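Local coordinates for protein Csm3 (Thermoplasma volcanium, PDB 6AE2) that probably binds RNA as the Csm3 subunit of the type III-A CRISPR-Cas effector complex and may cleave RNA as an endonuclease, at residues Lys27-Tyr32 with Lys179-Ile184; Ile31-Ile36 with Glu226-Gly231. All coordinates share one frame; numbering follows the deposited sequence.

Contact 1: Lys27-Tyr32 with Lys179-Ile184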
loop_
_atom_site.group_PDB
_atom_site.type_symbol
_atom_site.label_atom_id
_atom_site.label_comp_id
_atom_site.label_asym_id
_atom_site.label_seq_id
_atom_site.Cartn_x
_atom_site.Cartn_y
_atom_site.Cartn_z
ATOM N N LYS A 27 -18.052 31.353 5.634
ATOM C CA LYS A 27 -19.193 30.705 6.275
ATOM C C LYS A 27 -18.765 29.877 7.482
ATOM O O LYS A 27 -19.176 30.157 8.611
ATOM C CB LYS A 27 -19.936 29.811 5.273
ATOM C CG LYS A 27 -20.683 30.553 4.192
ATOM C CD LYS A 27 -21.785 29.695 3.584
ATOM C CE LYS A 27 -22.939 29.501 4.555
ATOM N NZ LYS A 27 -24.240 29.325 3.853
ATOM N N TYR A 28 -17.945 28.854 7.254
ATOM C CA TYR A 28 -17.534 27.939 8.308
ATOM C C TYR A 28 -16.369 27.100 7.807
ATOM O O TYR A 28 -16.102 27.027 6.605
ATOM C CB TYR A 28 -18.689 27.033 8.752
ATOM C CG TYR A 28 -19.495 26.442 7.612
ATOM C CD1 TYR A 28 -19.119 25.253 7.001
ATOM C CD2 TYR A 28 -20.634 27.080 7.145
ATOM C CE1 TYR A 28 -19.863 24.720 5.959
ATOM C CE2 TYR A 28 -21.384 26.557 6.116
ATOM C CZ TYR A 28 -20.996 25.380 5.523
ATOM O OH TYR A 28 -21.750 24.870 4.492
ATOM N N ASN A 29 -15.674 26.478 8.753
ATOM C CA ASN A 29 -14.711 25.432 8.455
ATOM C C ASN A 29 -15.353 24.075 8.701
ATOM O O ASN A 29 -16.142 23.911 9.637
ATOM C CB ASN A 29 -13.446 25.563 9.308
ATOM C CG ASN A 29 -12.789 26.920 9.182
ATOM O OD1 ASN A 29 -12.653 27.460 8.082
ATOM N ND2 ASN A 29 -12.363 27.478 10.309
ATOM N N ILE A 30 -15.024 23.111 7.849
ATOM C CA ILE A 30 -15.391 21.717 8.060
ATOM C C ILE A 30 -14.152 20.995 8.567
ATOM O O ILE A 30 -13.100 21.021 7.915
ATOM C CB ILE A 30 -15.926 21.067 6.777
ATOM C CG1 ILE A 30 -17.221 21.745 6.325
ATOM C CG2 ILE A 30 -16.160 19.584 6.995
ATOM C CD1 ILE A 30 -17.554 21.509 4.869
ATOM N N ILE A 31 -14.266 20.363 9.731
ATOM C CA ILE A 31 -13.149 19.683 10.376
ATOM C C ILE A 31 -13.340 18.184 10.213
ATOM O O ILE A 31 -14.423 17.654 10.490
ATOM C CB ILE A 31 -13.037 20.067 11.861
ATOM C CG1 ILE A 31 -13.036 21.589 12.030
ATOM C CG2 ILE A 31 -11.783 19.468 12.469
ATOM C CD1 ILE A 31 -12.035 22.303 11.157
ATOM N N TYR A 32 -12.290 17.505 9.755
ATOM C CA TYR A 32 -12.268 16.053 9.621
ATOM C C TYR A 32 -11.153 15.508 10.502
ATOM O O TYR A 32 -9.993 15.910 10.355
ATOM C CB TYR A 32 -12.037 15.624 8.169
ATOM C CG TYR A 32 -13.189 15.865 7.217
ATOM C CD1 TYR A 32 -14.293 15.021 7.201
ATOM C CD2 TYR A 32 -13.154 16.915 6.308
ATOM C CE1 TYR A 32 -15.344 15.231 6.320
ATOM C CE2 TYR A 32 -14.197 17.132 5.424
ATOM C CZ TYR A 32 -15.289 16.289 5.435
ATOM O OH TYR A 32 -16.328 16.506 4.556
ATOM N N LYS A 179 -5.723 16.056 11.262
ATOM C CA LYS A 179 -6.882 16.879 10.955
ATOM C C LYS A 179 -6.845 17.341 9.504
ATOM O O LYS A 179 -5.778 17.589 8.937
ATOM C CB LYS A 179 -6.944 18.103 11.875
ATOM C CG LYS A 179 -8.115 18.116 12.851
ATOM C CD LYS A 179 -8.038 19.325 13.778
ATOM C CE LYS A 179 -9.050 19.240 14.911
ATOM N NZ LYS A 179 -8.659 18.236 15.940
ATOM N N ILE A 180 -8.029 17.451 8.908
ATOM C CA ILE A 180 -8.215 18.124 7.629
ATOM C C ILE A 180 -9.214 19.251 7.842
ATOM O O ILE A 180 -10.311 19.023 8.365
ATOM C CB ILE A 180 -8.706 17.164 6.529
ATOM C CG1 ILE A 180 -7.626 16.147 6.166
ATOM C CG2 ILE A 180 -9.141 17.947 5.294
ATOM C CD1 ILE A 180 -8.043 15.205 5.054
ATOM N N ILE A 181 -8.834 20.461 7.446
ATOM C CA ILE A 181 -9.661 21.646 7.632
ATOM C C ILE A 181 -10.063 22.174 6.264
ATOM O O ILE A 181 -9.205 22.525 5.444
ATOM C CB ILE A 181 -8.939 22.726 8.451
ATOM C CG1 ILE A 181 -8.483 22.157 9.795
ATOM C CG2 ILE A 181 -9.857 23.918 8.665
ATOM C CD1 ILE A 181 -7.298 22.865 10.388
ATOM N N LEU A 182 -11.367 22.228 6.026
ATOM C CA LEU A 182 -11.945 22.737 4.793
ATOM C C LEU A 182 -12.673 24.036 5.111
ATOM O O LEU A 182 -13.606 24.039 5.921
ATOM C CB LEU A 182 -12.910 21.716 4.193
ATOM C CG LEU A 182 -12.568 21.077 2.850
ATOM C CD1 LEU A 182 -13.601 20.018 2.519
ATOM C CD2 LEU A 182 -12.516 22.131 1.763
ATOM N N SER A 183 -12.248 25.130 4.488
ATOM C CA SER A 183 -12.874 26.432 4.688
ATOM C C SER A 183 -13.895 26.682 3.586
ATOM O O SER A 183 -13.587 26.523 2.400
ATOM C CB SER A 183 -11.827 27.543 4.713
ATOM O OG SER A 183 -10.925 27.350 5.787
ATOM N N ILE A 184 -15.106 27.070 3.980
ATOM C CA ILE A 184 -16.224 27.250 3.063
ATOM C C ILE A 184 -16.607 28.722 3.052
ATOM O O ILE A 184 -16.811 29.324 4.113
ATOM C CB ILE A 184 -17.432 26.382 3.457
ATOM C CG1 ILE A 184 -17.002 24.931 3.677
ATOM C CG2 ILE A 184 -18.529 26.476 2.400
ATOM C CD1 ILE A 184 -16.408 24.275 2.457
#
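One face of the Y28 ring is taken by I184, whose CB sits 4.2 Å from the ring centroid in a CH-pi contact displaced toward the rim, while I30 CG1 of its own strand lies at the ring edge, in plane. I184 CG1 lies 3.7 Å from both Y28 CE1 and I30 CD1. The Y32 ring presents its edge to the partner strand, near the carbonyl O of I180 and with CE2 4.1 Å from L182 CD1. Y28 CG stands between its backbone N and carbonyl carbon (chi1 45°), which tips the ring over I184; its OH bonds to E190, at the start of helix 190-205. M193, I194 and L197 of that helix pack on I184, Y32 and L182, on the face shared with Y28, I30 and I180.

On the reverse face S183 OG donates to N29 OD1 (2.9 Å), approaching from above the amide's carbonyl plane; OD1 also accepts from W26 NE1, and ND2 bonds to Y235, so the amide is held from both ends. Farther along, I31 CD1 packs beside I181 CG2 at 3.7 Å, and I31 CG2 meets the aliphatic CE of K179.

The backbones are antiparallel, with paired bonds at I30-L182 and Y32-I180. I184 N donates to Y28 O, while K27 N (2.8 Å) and, weakly, Y28 N share I184 O: a classic beta bulge between neighbouring inner strands of this RAMP-superfamily protein's antiparallel sheet.

Contact 2: Ile31-Ile36 with Glu226-Gly231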
loop_
_atom_site.group_PDB
_atom_site.type_symbol
_atom_site.label_atom_id
_atom_site.label_comp_id
_atom_site.label_asym_id
_atom_site.label_seq_id
_atom_site.Cartn_x
_atom_site.Cartn_y
_atom_site.Cartn_z
ATOM N N ILE A 31 -14.266 20.363 9.731
ATOM C CA ILE A 31 -13.149 19.683 10.376
ATOM C C ILE A 31 -13.340 18.184 10.213
ATOM O O ILE A 31 -14.423 17.654 10.490
ATOM C CB ILE A 31 -13.037 20.067 11.861
ATOM C CG1 ILE A 31 -13.036 21.589 12.030
ATOM C CG2 ILE A 31 -11.783 19.468 12.469
ATOM C CD1 ILE A 31 -12.035 22.303 11.157
ATOM N N TYR A 32 -12.290 17.505 9.755
ATOM C CA TYR A 32 -12.268 16.053 9.621
ATOM C C TYR A 32 -11.153 15.508 10.502
ATOM O O TYR A 32 -9.993 15.910 10.355
ATOM C CB TYR A 32 -12.037 15.624 8.169
ATOM C CG TYR A 32 -13.189 15.865 7.217
ATOM C CD1 TYR A 32 -14.293 15.021 7.201
ATOM C CD2 TYR A 32 -13.154 16.915 6.308
ATOM C CE1 TYR A 32 -15.344 15.231 6.320
ATOM C CE2 TYR A 32 -14.197 17.132 5.424
ATOM C CZ TYR A 32 -15.289 16.289 5.435
ATOM O OH TYR A 32 -16.328 16.506 4.556
ATOM N N ASN A 33 -11.497 14.598 11.410
ATOM C CA ASN A 33 -10.493 13.891 12.207
ATOM C C ASN A 33 -10.102 12.641 11.431
ATOM O O ASN A 33 -10.682 11.567 11.597
ATOM C CB ASN A 33 -11.025 13.566 13.596
ATOM C CG ASN A 33 -11.043 14.777 14.508
ATOM O OD1 ASN A 33 -10.037 15.473 14.656
ATOM N ND2 ASN A 33 -12.189 15.035 15.127
ATOM N N MET A 34 -9.098 12.789 10.570
ATOM C CA MET A 34 -8.720 11.744 9.631
ATOM C C MET A 34 -7.822 10.704 10.292
ATOM O O MET A 34 -6.976 11.031 11.131
ATOM C CB MET A 34 -8.010 12.368 8.426
ATOM C CG MET A 34 -7.166 11.412 7.603
ATOM S SD MET A 34 -6.248 12.272 6.310
ATOM C CE MET A 34 -5.321 13.460 7.280
ATOM N N GLU A 35 -8.022 9.442 9.918
ATOM C CA GLU A 35 -7.169 8.341 10.344
ATOM C C GLU A 35 -6.556 7.678 9.119
ATOM O O GLU A 35 -7.239 7.465 8.110
ATOM C CB GLU A 35 -7.946 7.306 11.165
ATOM C CG GLU A 35 -7.166 6.026 11.441
ATOM C CD GLU A 35 -7.907 5.064 12.351
ATOM O OE1 GLU A 35 -8.301 5.480 13.460
ATOM O OE2 GLU A 35 -8.089 3.891 11.959
ATOM N N ILE A 36 -5.268 7.358 9.211
ATOM C CA ILE A 36 -4.512 6.743 8.124
ATOM C C ILE A 36 -3.946 5.429 8.640
ATOM O O ILE A 36 -3.083 5.425 9.529
ATOM C CB ILE A 36 -3.389 7.657 7.621
ATOM C CG1 ILE A 36 -3.965 8.946 7.038
ATOM C CG2 ILE A 36 -2.525 6.934 6.601
ATOM C CD1 ILE A 36 -2.909 9.903 6.558
ATOM N N GLU A 226 -16.936 11.745 10.742
ATOM C CA GLU A 226 -18.036 12.593 10.308
ATOM C C GLU A 226 -17.595 14.055 10.344
ATOM O O GLU A 226 -16.829 14.449 11.229
ATOM C CB GLU A 226 -19.261 12.390 11.196
ATOM C CG GLU A 226 -19.956 11.046 11.004
ATOM C CD GLU A 226 -20.274 10.747 9.547
ATOM O OE1 GLU A 226 -21.013 11.538 8.924
ATOM O OE2 GLU A 226 -19.788 9.720 9.026
ATOM N N PRO A 227 -18.041 14.872 9.394
ATOM C CA PRO A 227 -17.594 16.269 9.362
ATOM C C PRO A 227 -18.127 17.062 10.545
ATOM O O PRO A 227 -19.292 16.941 10.929
ATOM C CB PRO A 227 -18.161 16.794 8.039
ATOM C CG PRO A 227 -19.319 15.891 7.737
ATOM C CD PRO A 227 -18.919 14.542 8.257
ATOM N N ILE A 228 -17.251 17.875 11.128
ATOM C CA ILE A 228 -17.623 18.843 12.154
ATOM C C ILE A 228 -17.595 20.227 11.521
ATOM O O ILE A 228 -16.534 20.703 11.096
ATOM C CB ILE A 228 -16.685 18.778 13.370
ATOM C CG1 ILE A 228 -16.601 17.352 13.919
ATOM C CG2 ILE A 228 -17.149 19.745 14.448
ATOM C CD1 ILE A 228 -15.749 17.235 15.171
ATOM N N LYS A 229 -18.756 20.870 11.449
ATOM C CA LYS A 229 -18.856 22.237 10.955
ATOM C C LYS A 229 -18.730 23.204 12.124
ATOM O O LYS A 229 -19.440 23.071 13.126
ATOM C CB LYS A 229 -20.183 22.460 10.231
ATOM C CG LYS A 229 -20.287 21.805 8.866
ATOM C CD LYS A 229 -21.717 21.882 8.358
ATOM C CE LYS A 229 -21.782 21.835 6.843
ATOM N NZ LYS A 229 -23.148 22.164 6.348
ATOM N N LYS A 230 -17.823 24.171 11.997
ATOM C CA LYS A 230 -17.623 25.196 13.014
ATOM C C LYS A 230 -17.788 26.567 12.376
ATOM O O LYS A 230 -16.985 26.960 11.522
ATOM C CB LYS A 230 -16.247 25.070 13.672
ATOM C CG LYS A 230 -15.740 23.642 13.796
ATOM C CD LYS A 230 -15.070 23.394 15.140
ATOM C CE LYS A 230 -14.015 24.444 15.440
ATOM N NZ LYS A 230 -13.118 24.032 16.557
ATOM N N GLY A 231 -18.830 27.287 12.788
ATOM C CA GLY A 231 -19.021 28.665 12.395
ATOM C C GLY A 231 -18.445 29.621 13.422
ATOM O O GLY A 231 -17.772 29.229 14.376
#
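With chi1 at -51°, I31 carries CG1 beside its own backbone N, and this turns the branch toward strand 228-230, where CG1 meets K230 CG at 3.8 Å. K230 is bent at chi2 and chi3, and its aliphatic stem crosses the isoleucine. I228 sets CG1 in the same way and extends it (chi2 -177°), which carries CD1 out over the face and across to N33 ND2, a loose contact at 4.2 Å.

The two segments pair at a single antiparallel hydrogen-bonded position. I31 N donates to I228 O at 2.7 Å, tilted from the carbonyl plane, and I228 N returns a nearly straight bond to I31 O at 2.9 Å. Above this pair the CB atoms of I31 and I228 approach to 4.2 Å. On the opposite face P227 CB touches Y32 CE1 at 3.7 Å, coming at the ring obliquely; L224 of strand 220-230 also touches the Y32 side chain.

Beyond N33 the 31-36 strand no longer meets 226-231 and pairs instead with an earlier part of strand 220-230, through E35 and T223. With no salt bridge or side-chain hydrogen bond between the segments, the pairing rests on the two main-chain bonds, to which the exposed apolar groups of P227 and I228 add modest packing.

Contacts 1 and 2 lie on the two sides of strand 26-38, which runs between strands 175-185 and 220-230 in one antiparallel sheet; their centres are about 7 Å apart. I31 and Y32 belong to both. The backbone of I31 pairs with I228 in contact 2, whereas that of Y32 pairs with I180 in contact 1, so successive residues bond to opposite neighbours. Two further links join the contacts: N29 O lies 2.9 Å from K230 N, a probable hydrogen bond, and K179 NZ makes a weak bond with N33 OD1. Contact 1 is the larger interface, burying 628 Å² against 289 Å² where 220-230 forms the sheet's outer strand within this chain.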